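Aerobactin synthase IucA (Klebsiella pneumoniae subsp. pneumoniae, PDB 5JM8) probably catalyses the ATP-dependent joining of citrate to a hydroxamate derivative of lysine during biosynthesis of the siderophore aerobactin. Local coordinates at residues 299-304 with 328-333; 323-328 with 347-352; 427-432 with 444-449. One frame throughout, in Å; residues are numbered along the deposited sequence.

Interaction 1: 299-304 with 328-333; sequences RGMRLA and DGWAGL
The thioether of Met301 lies closest to a peptide link: SD is 3.4 Å from Asp328 C and 3.5 Å from Gly329 N. Its chain is folded up to get there. With CG anti to the carbonyl carbon and further bends at chi2 (-60°) and chi3 (-58°), the methionine curls off helix 294-306 and brings CE beside Asp328 O. On the way, CG meets the pyrrole edge of Trp330 near the ring plane, 3.5 Å from CD1. SD is 4.9 Å from the centroid of the five-membered ring and 75° off its normal, so the sulfur also approaches the edge, and the two side chains cross at about a right angle. One turn on, the methyl of Ala304 touches Asp328 CB at 3.6 Å. No hydrogen bond joins the segments. The polar groups are held elsewhere: Asp328 OD1 forms a salt bridge with Arg201, and Trp330 NE1 a weak hydrogen bond with Glu192. Every touching residue is buried. The arrangement is an edge-on Met-aromatic contact in helix-on-sheet packing, seating helix 294-306 on the start of strand 329-334 in the eight-stranded antiparallel sheet.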
loop_
_atom_site.group_PDB
_atom_site.type_symbol
_atom_site.label_atom_id
_atom_site.label_comp_id
_atom_site.label_asym_id
_atom_site.label_seq_id
_atom_site.Cartn_x
_atom_site.Cartn_y
_atom_site.Cartn_z
ATOM N N ARG A 299 -27.593 -13.435 23.004
ATOM C CA ARG A 299 -26.686 -12.785 23.947
ATOM C C ARG A 299 -25.923 -11.651 23.285
ATOM O O ARG A 299 -25.699 -10.603 23.891
ATOM C CB ARG A 299 -25.688 -13.787 24.523
ATOM C CG ARG A 299 -26.292 -14.841 25.418
ATOM C CD ARG A 299 -25.208 -15.740 25.983
ATOM N NE ARG A 299 -25.733 -16.748 26.898
ATOM C CZ ARG A 299 -25.002 -17.725 27.425
ATOM N NH1 ARG A 299 -23.715 -17.828 27.124
ATOM N NH2 ARG A 299 -25.556 -18.603 28.250
ATOM N N GLY A 300 -25.510 -11.876 22.041
ATOM C CA GLY A 300 -24.796 -10.870 21.280
ATOM C C GLY A 300 -25.696 -9.690 20.980
ATOM O O GLY A 300 -25.286 -8.536 21.100
ATOM N N MET A 301 -26.929 -9.987 20.587
ATOM C CA MET A 301 -27.924 -8.954 20.330
ATOM C C MET A 301 -28.189 -8.159 21.601
ATOM O O MET A 301 -28.257 -6.931 21.580
ATOM C CB MET A 301 -29.230 -9.571 19.821
ATOM C CG MET A 301 -29.124 -10.279 18.479
ATOM S SD MET A 301 -28.598 -9.213 17.125
ATOM C CE MET A 301 -29.863 -7.947 17.140
ATOM N N ARG A 302 -28.339 -8.882 22.706
ATOM C CA ARG A 302 -28.610 -8.282 24.007
ATOM C C ARG A 302 -27.533 -7.273 24.384
ATOM O O ARG A 302 -27.830 -6.156 24.810
ATOM C CB ARG A 302 -28.710 -9.375 25.074
ATOM C CG ARG A 302 -28.982 -8.867 26.482
ATOM C CD ARG A 302 -29.288 -10.009 27.436
ATOM N NE ARG A 302 -30.433 -10.797 26.981
ATOM C CZ ARG A 302 -30.384 -12.075 26.613
ATOM N NH1 ARG A 302 -29.246 -12.761 26.656
ATOM N NH2 ARG A 302 -31.493 -12.680 26.209
ATOM N N LEU A 303 -26.278 -7.673 24.217
ATOM C CA LEU A 303 -25.148 -6.802 24.509
ATOM C C LEU A 303 -25.081 -5.649 23.511
ATOM O O LEU A 303 -24.705 -4.532 23.864
ATOM C CB LEU A 303 -23.842 -7.604 24.491
ATOM C CG LEU A 303 -22.554 -6.864 24.865
ATOM C CD1 LEU A 303 -22.619 -6.333 26.290
ATOM C CD2 LEU A 303 -21.348 -7.775 24.688
ATOM N N ALA A 304 -25.452 -5.924 22.264
ATOM C CA ALA A 304 -25.403 -4.913 21.212
ATOM C C ALA A 304 -26.452 -3.826 21.432
ATOM O O ALA A 304 -26.177 -2.642 21.242
ATOM C CB ALA A 304 -25.591 -5.561 19.853
ATOM N N ASP A 328 -24.055 -7.812 16.467
ATOM C CA ASP A 328 -25.359 -7.156 16.424
ATOM C C ASP A 328 -26.240 -7.669 15.289
ATOM O O ASP A 328 -27.140 -6.967 14.827
ATOM C CB ASP A 328 -25.178 -5.638 16.290
ATOM C CG ASP A 328 -24.339 -5.247 15.085
ATOM O OD1 ASP A 328 -24.126 -6.099 14.196
ATOM O OD2 ASP A 328 -23.894 -4.082 15.022
ATOM N N GLY A 329 -25.977 -8.891 14.836
ATOM C CA GLY A 329 -26.767 -9.489 13.777
ATOM C C GLY A 329 -26.552 -10.982 13.669
ATOM O O GLY A 329 -25.455 -11.482 13.921
ATOM N N TRP A 330 -27.607 -11.698 13.299
ATOM C CA TRP A 330 -27.525 -13.140 13.105
ATOM C C TRP A 330 -28.625 -13.608 12.173
ATOM O O TRP A 330 -29.634 -12.927 11.991
ATOM C CB TRP A 330 -27.626 -13.882 14.438
ATOM C CG TRP A 330 -28.957 -13.738 15.119
ATOM C CD1 TRP A 330 -29.299 -12.814 16.062
ATOM C CD2 TRP A 330 -30.122 -14.549 14.913
ATOM N NE1 TRP A 330 -30.603 -12.995 16.454
ATOM C CE2 TRP A 330 -31.130 -14.054 15.764
ATOM C CE3 TRP A 330 -30.410 -15.643 14.092
ATOM C CZ2 TRP A 330 -32.405 -14.616 15.818
ATOM C CZ3 TRP A 330 -31.676 -16.199 14.147
ATOM C CH2 TRP A 330 -32.657 -15.685 15.004
ATOM N N ALA A 331 -28.427 -14.780 11.587
ATOM C CA ALA A 331 -29.414 -15.340 10.686
ATOM C C ALA A 331 -29.300 -16.856 10.654
ATOM O O ALA A 331 -28.313 -17.427 11.118
ATOM C CB ALA A 331 -29.243 -14.759 9.294
ATOM N N GLY A 332 -30.324 -17.498 10.108
ATOM C CA GLY A 332 -30.339 -18.940 9.984
ATOM C C GLY A 332 -31.414 -19.376 9.015
ATOM O O GLY A 332 -32.219 -18.561 8.560
ATOM N N LEU A 333 -31.422 -20.663 8.693
ATOM C CA LEU A 333 -32.446 -21.228 7.830
ATOM C C LEU A 333 -33.507 -21.911 8.675
ATOM O O LEU A 333 -33.199 -22.509 9.707
ATOM C CB LEU A 333 -31.838 -22.225 6.844
ATOM C CG LEU A 333 -30.842 -21.649 5.838
ATOM C CD1 LEU A 333 -30.192 -22.772 5.050
ATOM C CD2 LEU A 333 -31.526 -20.662 4.901
#

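Interaction 2: 323-328 with 347-352; sequences RVMQED and ALRENL. With ATP (adenosine-5'-triphosphate), chain I.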
loop_
_atom_site.group_PDB
_atom_site.type_symbol
_atom_site.label_atom_id
_atom_site.label_comp_id
_atom_site.label_asym_id
_atom_site.label_seq_id
_atom_site.Cartn_x
_atom_site.Cartn_y
_atom_site.Cartn_z
ATOM N N ARG A 323 -12.557 -1.540 23.237
ATOM C CA ARG A 323 -13.689 -1.832 22.358
ATOM C C ARG A 323 -14.224 -3.236 22.598
ATOM O O ARG A 323 -13.493 -4.129 23.019
ATOM C CB ARG A 323 -13.296 -1.699 20.880
ATOM C CG ARG A 323 -12.802 -0.326 20.451
ATOM C CD ARG A 323 -13.825 0.778 20.683
ATOM N NE ARG A 323 -15.051 0.617 19.900
ATOM C CZ ARG A 323 -15.198 1.014 18.637
ATOM N NH1 ARG A 323 -14.192 1.579 17.988
ATOM N NH2 ARG A 323 -16.354 0.835 18.014
ATOM N N VAL A 324 -15.514 -3.410 22.333
ATOM C CA VAL A 324 -16.110 -4.732 22.209
ATOM C C VAL A 324 -16.571 -4.899 20.764
ATOM O O VAL A 324 -17.225 -4.012 20.214
ATOM C CB VAL A 324 -17.299 -4.925 23.182
ATOM C CG1 VAL A 324 -17.985 -6.262 22.942
ATOM C CG2 VAL A 324 -16.828 -4.831 24.621
ATOM N N MET A 325 -16.204 -6.018 20.143
ATOM C CA MET A 325 -16.698 -6.348 18.808
ATOM C C MET A 325 -18.127 -6.868 18.907
ATOM O O MET A 325 -18.353 -8.035 19.230
ATOM C CB MET A 325 -15.804 -7.387 18.130
ATOM C CG MET A 325 -14.519 -6.820 17.554
ATOM S SD MET A 325 -13.429 -8.108 16.922
ATOM C CE MET A 325 -12.223 -7.131 16.026
ATOM N N GLN A 326 -19.085 -5.990 18.631
ATOM C CA GLN A 326 -20.496 -6.306 18.809
ATOM C C GLN A 326 -21.002 -7.284 17.763
ATOM O O GLN A 326 -20.791 -7.097 16.563
ATOM C CB GLN A 326 -21.340 -5.032 18.759
ATOM C CG GLN A 326 -21.035 -4.031 19.860
ATOM C CD GLN A 326 -21.354 -4.563 21.243
ATOM O OE1 GLN A 326 -22.095 -5.535 21.394
ATOM N NE2 GLN A 326 -20.788 -3.930 22.262
ATOM N N GLU A 327 -21.674 -8.328 18.237
ATOM C CA GLU A 327 -22.348 -9.278 17.368
ATOM C C GLU A 327 -23.814 -8.870 17.240
ATOM O O GLU A 327 -24.700 -9.497 17.822
ATOM C CB GLU A 327 -22.210 -10.696 17.921
ATOM C CG GLU A 327 -20.763 -11.131 18.103
ATOM C CD GLU A 327 -20.627 -12.415 18.899
ATOM O OE1 GLU A 327 -21.636 -13.136 19.051
ATOM O OE2 GLU A 327 -19.508 -12.694 19.385
ATOM N N ASP A 328 -24.055 -7.812 16.467
ATOM C CA ASP A 328 -25.359 -7.156 16.424
ATOM C C ASP A 328 -26.240 -7.669 15.289
ATOM O O ASP A 328 -27.140 -6.967 14.827
ATOM C CB ASP A 328 -25.178 -5.638 16.290
ATOM C CG ASP A 328 -24.339 -5.247 15.085
ATOM O OD1 ASP A 328 -24.126 -6.099 14.196
ATOM O OD2 ASP A 328 -23.894 -4.082 15.022
ATOM N N ALA A 347 -23.578 -15.742 13.132
ATOM C CA ALA A 347 -23.706 -14.403 13.684
ATOM C C ALA A 347 -22.693 -13.489 13.019
ATOM O O ALA A 347 -21.607 -13.925 12.636
ATOM C CB ALA A 347 -23.510 -14.425 15.184
ATOM N N LEU A 348 -23.057 -12.221 12.873
ATOM C CA LEU A 348 -22.187 -11.242 12.237
ATOM C C LEU A 348 -21.503 -10.371 13.279
ATOM O O LEU A 348 -22.160 -9.742 14.107
ATOM C CB LEU A 348 -22.981 -10.374 11.264
ATOM C CG LEU A 348 -23.553 -11.102 10.045
ATOM C CD1 LEU A 348 -24.454 -10.167 9.264
ATOM C CD2 LEU A 348 -22.448 -11.653 9.153
ATOM N N ARG A 349 -20.176 -10.339 13.215
ATOM C CA ARG A 349 -19.354 -9.638 14.192
ATOM C C ARG A 349 -18.697 -8.415 13.555
ATOM O O ARG A 349 -18.177 -8.492 12.441
ATOM C CB ARG A 349 -18.301 -10.596 14.758
ATOM C CG ARG A 349 -17.245 -9.961 15.643
ATOM C CD ARG A 349 -16.267 -11.012 16.137
ATOM N NE ARG A 349 -16.920 -11.990 17.003
ATOM C CZ ARG A 349 -16.506 -13.240 17.179
ATOM N NH1 ARG A 349 -15.432 -13.693 16.542
ATOM N NH2 ARG A 349 -17.175 -14.047 17.989
ATOM N N GLU A 350 -18.732 -7.288 14.262
ATOM C CA GLU A 350 -18.124 -6.053 13.775
ATOM C C GLU A 350 -16.636 -6.222 13.514
ATOM O O GLU A 350 -15.892 -6.641 14.399
ATOM C CB GLU A 350 -18.329 -4.917 14.776
ATOM C CG GLU A 350 -19.732 -4.353 14.808
ATOM C CD GLU A 350 -19.867 -3.194 15.780
ATOM O OE1 GLU A 350 -18.992 -3.049 16.660
ATOM O OE2 GLU A 350 -20.845 -2.426 15.657
ATOM N N ASN A 351 -16.208 -5.894 12.299
ATOM C CA ASN A 351 -14.791 -5.901 11.970
ATOM C C ASN A 351 -14.188 -4.520 12.182
ATOM O O ASN A 351 -14.059 -3.730 11.248
ATOM C CB ASN A 351 -14.564 -6.355 10.531
ATOM C CG ASN A 351 -13.092 -6.466 10.186
ATOM O OD1 ASN A 351 -12.245 -6.576 11.073
ATOM N ND2 ASN A 351 -12.779 -6.432 8.897
ATOM N N LEU A 352 -13.806 -4.242 13.422
ATOM C CA LEU A 352 -13.276 -2.934 13.789
ATOM C C LEU A 352 -11.851 -2.727 13.267
ATOM O O LEU A 352 -11.223 -1.703 13.544
ATOM C CB LEU A 352 -13.315 -2.769 15.310
ATOM C CG LEU A 352 -14.689 -2.981 15.959
ATOM C CD1 LEU A 352 -14.583 -3.009 17.475
ATOM C CD2 LEU A 352 -15.665 -1.905 15.525
HETATM P PG ATP I . -14.978 -16.855 18.832
HETATM O O1G ATP I . -14.829 -16.835 17.332
HETATM O O2G ATP I . -13.913 -16.066 19.556
HETATM O O3G ATP I . -16.376 -16.549 19.313
HETATM P PB ATP I . -15.476 -19.332 20.271
HETATM O O1B ATP I . -15.411 -20.743 19.742
HETATM O O2B ATP I . -16.820 -18.720 20.598
HETATM O O3B ATP I . -14.646 -18.382 19.254
HETATM P PA ATP I . -14.552 -20.240 22.825
HETATM O O1A ATP I . -15.923 -20.862 22.910
HETATM O O2A ATP I . -13.997 -19.488 24.010
HETATM O O3A ATP I . -14.524 -19.231 21.570
HETATM O "O5'" ATP I . -13.462 -21.346 22.411
HETATM C "C5'" ATP I . -12.111 -20.924 22.261
HETATM C "C4'" ATP I . -11.374 -21.746 21.214
HETATM O "O4'" ATP I . -10.017 -21.297 21.173
HETATM C "C3'" ATP I . -11.353 -23.235 21.521
HETATM O "O3'" ATP I . -11.765 -23.971 20.362
HETATM C "C2'" ATP I . -9.919 -23.558 21.896
HETATM O "O2'" ATP I . -9.474 -24.776 21.302
HETATM C "C1'" ATP I . -9.111 -22.385 21.367
HETATM N N9 ATP I . -8.051 -21.974 22.315
HETATM C C8 ATP I . -6.741 -21.963 22.020
HETATM N N7 ATP I . -6.012 -21.541 23.083
HETATM C C5 ATP I . -6.872 -21.273 24.081
HETATM C C6 ATP I . -6.761 -20.788 25.471
HETATM N N6 ATP I . -5.540 -20.509 25.986
HETATM N N1 ATP I . -7.903 -20.643 26.182
HETATM C C2 ATP I . -9.112 -20.923 25.658
HETATM N N3 ATP I . -9.279 -21.368 24.399
HETATM C C4 ATP I . -8.219 -21.561 23.573
#
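The guanidinium of Arg349 is used along its edge, where Glu327 OE2 and the gamma-phosphate oxygens of ATP line up, while that of Arg323 has Leu352 CD1 over the centre of one face, 4.2 Å above the plane. Arg349 NH2 is shared between two acceptors: it donates to Glu327 OE2 at 3.0 Å, almost straight (169°), and to ATP O3G at 2.9 Å. NH1 reaches ATP O1G at 3.3 Å, so two nitrogens grip one phosphate. CG anti to the backbone N and a bend at chi3 (-65°) turn the head toward the nucleotide. Glu327 lies alongside, its carboxylate plane tilted 49° from the guanidinium and met from above; OE2 also accepts from Cys448 N, which would steady this second-shell partner. Glu327 probably holds the guanidinium in place for the gamma-phosphate and partly offsets its charge. In the fold, the contact bridges two sheets: strand 322-324 edges the mixed sheet, and strand 345-350 belongs to the large antiparallel one. One backbone hydrogen bond spans the gap, Glu350 N to Gln326 O at 3.1 Å. Around it, Met325 CG sits 3.4 Å from Glu350 O, and its extended chain slides past Leu352 in the opposite direction. Glu350 runs alongside Gln326, the carboxylate nearly perpendicular to the amide. Glu350 OE2 comes within 3.5 Å of Asp328 OD2, a like-charge approach that could raise the proton affinity of the pair, probably eased on the Asp328 side by its Arg201 salt bridge. At the far end, Arg323 packs against Leu390 of the second subunit.

Interaction 3: 427-432 with 444-449; sequences HQQNIL and IYRDCQ. With MG (magnesium ion), chain J; ATP (adenosine-5'-triphosphate), chain I.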
loop_
_atom_site.group_PDB
_atom_site.type_symbol
_atom_site.label_atom_id
_atom_site.label_comp_id
_atom_site.label_asym_id
_atom_site.label_seq_id
_atom_site.Cartn_x
_atom_site.Cartn_y
_atom_site.Cartn_z
ATOM N N HIS A 427 -11.070 -14.831 27.696
ATOM C CA HIS A 427 -10.035 -15.824 27.441
ATOM C C HIS A 427 -8.755 -15.140 27.010
ATOM O O HIS A 427 -8.717 -13.937 26.768
ATOM C CB HIS A 427 -10.437 -16.809 26.338
ATOM C CG HIS A 427 -11.561 -17.723 26.699
ATOM N ND1 HIS A 427 -12.872 -17.462 26.365
ATOM C CD2 HIS A 427 -11.567 -18.913 27.342
ATOM C CE1 HIS A 427 -13.639 -18.448 26.796
ATOM N NE2 HIS A 427 -12.871 -19.342 27.390
ATOM N N GLN A 428 -7.706 -15.935 26.889
ATOM C CA GLN A 428 -6.508 -15.520 26.187
ATOM C C GLN A 428 -6.790 -15.437 24.688
ATOM O O GLN A 428 -6.005 -14.878 23.919
ATOM C CB GLN A 428 -5.392 -16.509 26.459
ATOM C CG GLN A 428 -4.023 -15.956 26.283
ATOM C CD GLN A 428 -2.953 -16.982 26.570
ATOM O OE1 GLN A 428 -1.795 -16.778 26.230
ATOM N NE2 GLN A 428 -3.333 -18.091 27.204
ATOM N N GLN A 429 -7.917 -16.017 24.284
ATOM C CA GLN A 429 -8.337 -16.040 22.890
ATOM C C GLN A 429 -9.421 -14.992 22.604
ATOM O O GLN A 429 -9.675 -14.661 21.447
ATOM C CB GLN A 429 -8.836 -17.443 22.523
ATOM C CG GLN A 429 -9.157 -17.638 21.044
ATOM C CD GLN A 429 -10.636 -17.518 20.718
ATOM O OE1 GLN A 429 -11.483 -17.436 21.607
ATOM N NE2 GLN A 429 -10.951 -17.517 19.429
ATOM N N ASN A 430 -10.053 -14.474 23.656
ATOM C CA ASN A 430 -11.040 -13.405 23.514
ATOM C C ASN A 430 -10.405 -12.030 23.668
ATOM O O ASN A 430 -11.059 -11.013 23.452
ATOM C CB ASN A 430 -12.158 -13.564 24.541
ATOM C CG ASN A 430 -13.019 -14.776 24.280
ATOM O OD1 ASN A 430 -12.965 -15.372 23.204
ATOM N ND2 ASN A 430 -13.832 -15.145 25.261
ATOM N N ILE A 431 -9.131 -12.012 24.046
ATOM C CA ILE A 431 -8.397 -10.769 24.234
ATOM C C ILE A 431 -7.554 -10.418 23.014
ATOM O O ILE A 431 -6.579 -11.108 22.705
ATOM C CB ILE A 431 -7.478 -10.854 25.466
ATOM C CG1 ILE A 431 -8.316 -10.896 26.741
ATOM C CG2 ILE A 431 -6.533 -9.658 25.516
ATOM C CD1 ILE A 431 -7.552 -11.352 27.971
ATOM N N LEU A 432 -7.930 -9.337 22.335
ATOM C CA LEU A 432 -7.109 -8.774 21.272
ATOM C C LEU A 432 -6.339 -7.585 21.835
ATOM O O LEU A 432 -6.929 -6.601 22.287
ATOM C CB LEU A 432 -7.964 -8.354 20.077
ATOM C CG LEU A 432 -8.880 -9.440 19.505
ATOM C CD1 LEU A 432 -9.788 -8.875 18.422
ATOM C CD2 LEU A 432 -8.062 -10.603 18.963
ATOM N N ILE A 444 -9.357 -4.884 22.477
ATOM C CA ILE A 444 -10.577 -5.230 21.763
ATOM C C ILE A 444 -11.043 -6.620 22.205
ATOM O O ILE A 444 -10.349 -7.616 21.994
ATOM C CB ILE A 444 -10.383 -5.195 20.233
ATOM C CG1 ILE A 444 -9.874 -3.817 19.794
ATOM C CG2 ILE A 444 -11.696 -5.525 19.530
ATOM C CD1 ILE A 444 -9.538 -3.720 18.319
ATOM N N TYR A 445 -12.216 -6.669 22.833
ATOM C CA TYR A 445 -12.784 -7.924 23.307
ATOM C C TYR A 445 -13.647 -8.569 22.236
ATOM O O TYR A 445 -14.370 -7.889 21.509
ATOM C CB TYR A 445 -13.613 -7.706 24.575
ATOM C CG TYR A 445 -14.309 -8.964 25.047
ATOM C CD1 TYR A 445 -13.668 -9.859 25.892
ATOM C CD2 TYR A 445 -15.602 -9.262 24.634
ATOM C CE1 TYR A 445 -14.297 -11.012 26.318
ATOM C CE2 TYR A 445 -16.237 -10.412 25.055
ATOM C CZ TYR A 445 -15.581 -11.283 25.895
ATOM O OH TYR A 445 -16.215 -12.428 26.313
ATOM N N ARG A 446 -13.570 -9.895 22.171
ATOM C CA ARG A 446 -14.281 -10.686 21.179
ATOM C C ARG A 446 -15.026 -11.834 21.857
ATOM O O ARG A 446 -14.638 -12.263 22.941
ATOM C CB ARG A 446 -13.294 -11.216 20.141
ATOM C CG ARG A 446 -13.814 -12.355 19.297
ATOM C CD ARG A 446 -12.778 -12.781 18.292
ATOM N NE ARG A 446 -11.616 -13.401 18.921
ATOM C CZ ARG A 446 -10.436 -13.534 18.325
ATOM N NH1 ARG A 446 -10.264 -13.079 17.091
ATOM N NH2 ARG A 446 -9.427 -14.112 18.956
ATOM N N ASP A 447 -16.088 -12.311 21.206
ATOM C CA ASP A 447 -16.916 -13.421 21.686
ATOM C C ASP A 447 -17.906 -12.945 22.747
ATOM O O ASP A 447 -17.623 -12.975 23.944
ATOM C CB ASP A 447 -16.058 -14.564 22.241
ATOM C CG ASP A 447 -16.838 -15.863 22.394
ATOM O OD1 ASP A 447 -18.077 -15.843 22.232
ATOM O OD2 ASP A 447 -16.210 -16.902 22.684
ATOM N N CYS A 448 -19.078 -12.524 22.287
ATOM C CA CYS A 448 -20.117 -12.007 23.166
ATOM C C CYS A 448 -20.910 -13.131 23.824
ATOM O O CYS A 448 -21.759 -12.888 24.683
ATOM C CB CYS A 448 -21.048 -11.091 22.377
ATOM S SG CYS A 448 -20.165 -9.792 21.488
ATOM N N GLN A 449 -20.631 -14.364 23.416
ATOM C CA GLN A 449 -21.229 -15.534 24.046
ATOM C C GLN A 449 -20.771 -15.644 25.500
ATOM O O GLN A 449 -21.407 -16.313 26.314
ATOM C CB GLN A 449 -20.859 -16.802 23.273
ATOM C CG GLN A 449 -21.556 -18.067 23.750
ATOM C CD GLN A 449 -21.219 -19.273 22.892
ATOM O OE1 GLN A 449 -20.565 -19.152 21.856
ATOM N NE2 GLN A 449 -21.664 -20.447 23.324
HETATM MG MG MG J . -13.634 -16.972 22.243
HETATM P PG ATP I . -14.978 -16.855 18.832
HETATM O O1G ATP I . -14.829 -16.835 17.332
HETATM O O2G ATP I . -13.913 -16.066 19.556
HETATM O O3G ATP I . -16.376 -16.549 19.313
HETATM P PB ATP I . -15.476 -19.332 20.271
HETATM O O1B ATP I . -15.411 -20.743 19.742
HETATM O O2B ATP I . -16.820 -18.720 20.598
HETATM O O3B ATP I . -14.646 -18.382 19.254
HETATM P PA ATP I . -14.552 -20.240 22.825
HETATM O O1A ATP I . -15.923 -20.862 22.910
HETATM O O2A ATP I . -13.997 -19.488 24.010
HETATM O O3A ATP I . -14.524 -19.231 21.570
HETATM O "O5'" ATP I . -13.462 -21.346 22.411
HETATM C "C5'" ATP I . -12.111 -20.924 22.261
HETATM C "C4'" ATP I . -11.374 -21.746 21.214
HETATM O "O4'" ATP I . -10.017 -21.297 21.173
HETATM C "C3'" ATP I . -11.353 -23.235 21.521
HETATM O "O3'" ATP I . -11.765 -23.971 20.362
HETATM C "C2'" ATP I . -9.919 -23.558 21.896
HETATM O "O2'" ATP I . -9.474 -24.776 21.302
HETATM C "C1'" ATP I . -9.111 -22.385 21.367
HETATM N N9 ATP I . -8.051 -21.974 22.315
HETATM C C8 ATP I . -6.741 -21.963 22.020
HETATM N N7 ATP I . -6.012 -21.541 23.083
HETATM C C5 ATP I . -6.872 -21.273 24.081
HETATM C C6 ATP I . -6.761 -20.788 25.471
HETATM N N6 ATP I . -5.540 -20.509 25.986
HETATM N N1 ATP I . -7.903 -20.643 26.182
HETATM C C2 ATP I . -9.112 -20.923 25.658
HETATM N N3 ATP I . -9.279 -21.368 24.399
HETATM C C4 ATP I . -8.219 -21.561 23.573
#
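Asp447 OD1 is gripped twice: Gln449 N donates to it at 3.2 Å from above the carboxylate plane, closing an Asx turn, and Lys278 forms a salt bridge with it, so the carboxylate's rotation is fixed from the side away from the metal. Asn430 O takes one hydrogen bond, from Arg446 N in the carbonyl plane at 3.0 Å, with a CA-H...O contact from Tyr445 beside it. The neighbouring carbonyl, Gln429 O, takes Arg446 NH2 at 2.6 Å, nearly along the C=O axis and in the guanidinium plane, with a straight N-H (167°). The bend at chi3 (68°) folds the arginine back onto that carbonyl, while Leu432 CD2 covers one guanidinium face near its rim and Glu142 forms a salt bridge with NH1. All this sits at the open end of the beta hairpin 431-435/440-445, in the middle of the four-stranded mixed sheet. Ile431 and Tyr445 form an antiparallel non-hydrogen-bonded pair. Leu432 and Ile444, the next pair, are hydrogen-bonded both ways and touch through their CB atoms on the other sheet face. Beyond the ladder both chains turn to the metal. Asn430 OD1 binds magnesium at 2.0 Å and Gln429 OE1 at 2.3 Å, the latter after a bend at chi2 (-99°); ATP O3A contributes a longer 2.5 Å bond. Asp447, also of the metal site, brings OD2 to 2.6 Å from the ion. Gln429 NE2 is hydrogen-bonded to Thr263 and weakly to ATP O2G, which holds the amide with OE1 toward the ion. ATP O2A lies over one face of His427, 3.0 Å from CE1, and the same imidazole meets Tyr485 edge-to-face.

From the N terminus, helix 294-306 comes first, and interaction 1 closes the loop running from it through helix 310-318 to strand 329-334. Interaction 2 starts inside that loop, at 323-328, and ends beyond it at 347-352, so the two cross and share Asp328; strands 329-334 and 345-350 are neighbours in one sheet. Interaction 2 closes the loop holding strand 329-334 and ties the mixed sheet to the antiparallel one. Interaction 3 follows in series as the short hairpin closure between 427-432 and 444-449. Its second strand lies parallel to 322-324, with Tyr445 N probably bonded to Arg323 O. Interactions 2 and 3 both touch ATP, while Arg299 probably bonds to Gln449 O, linking interactions 1 and 3.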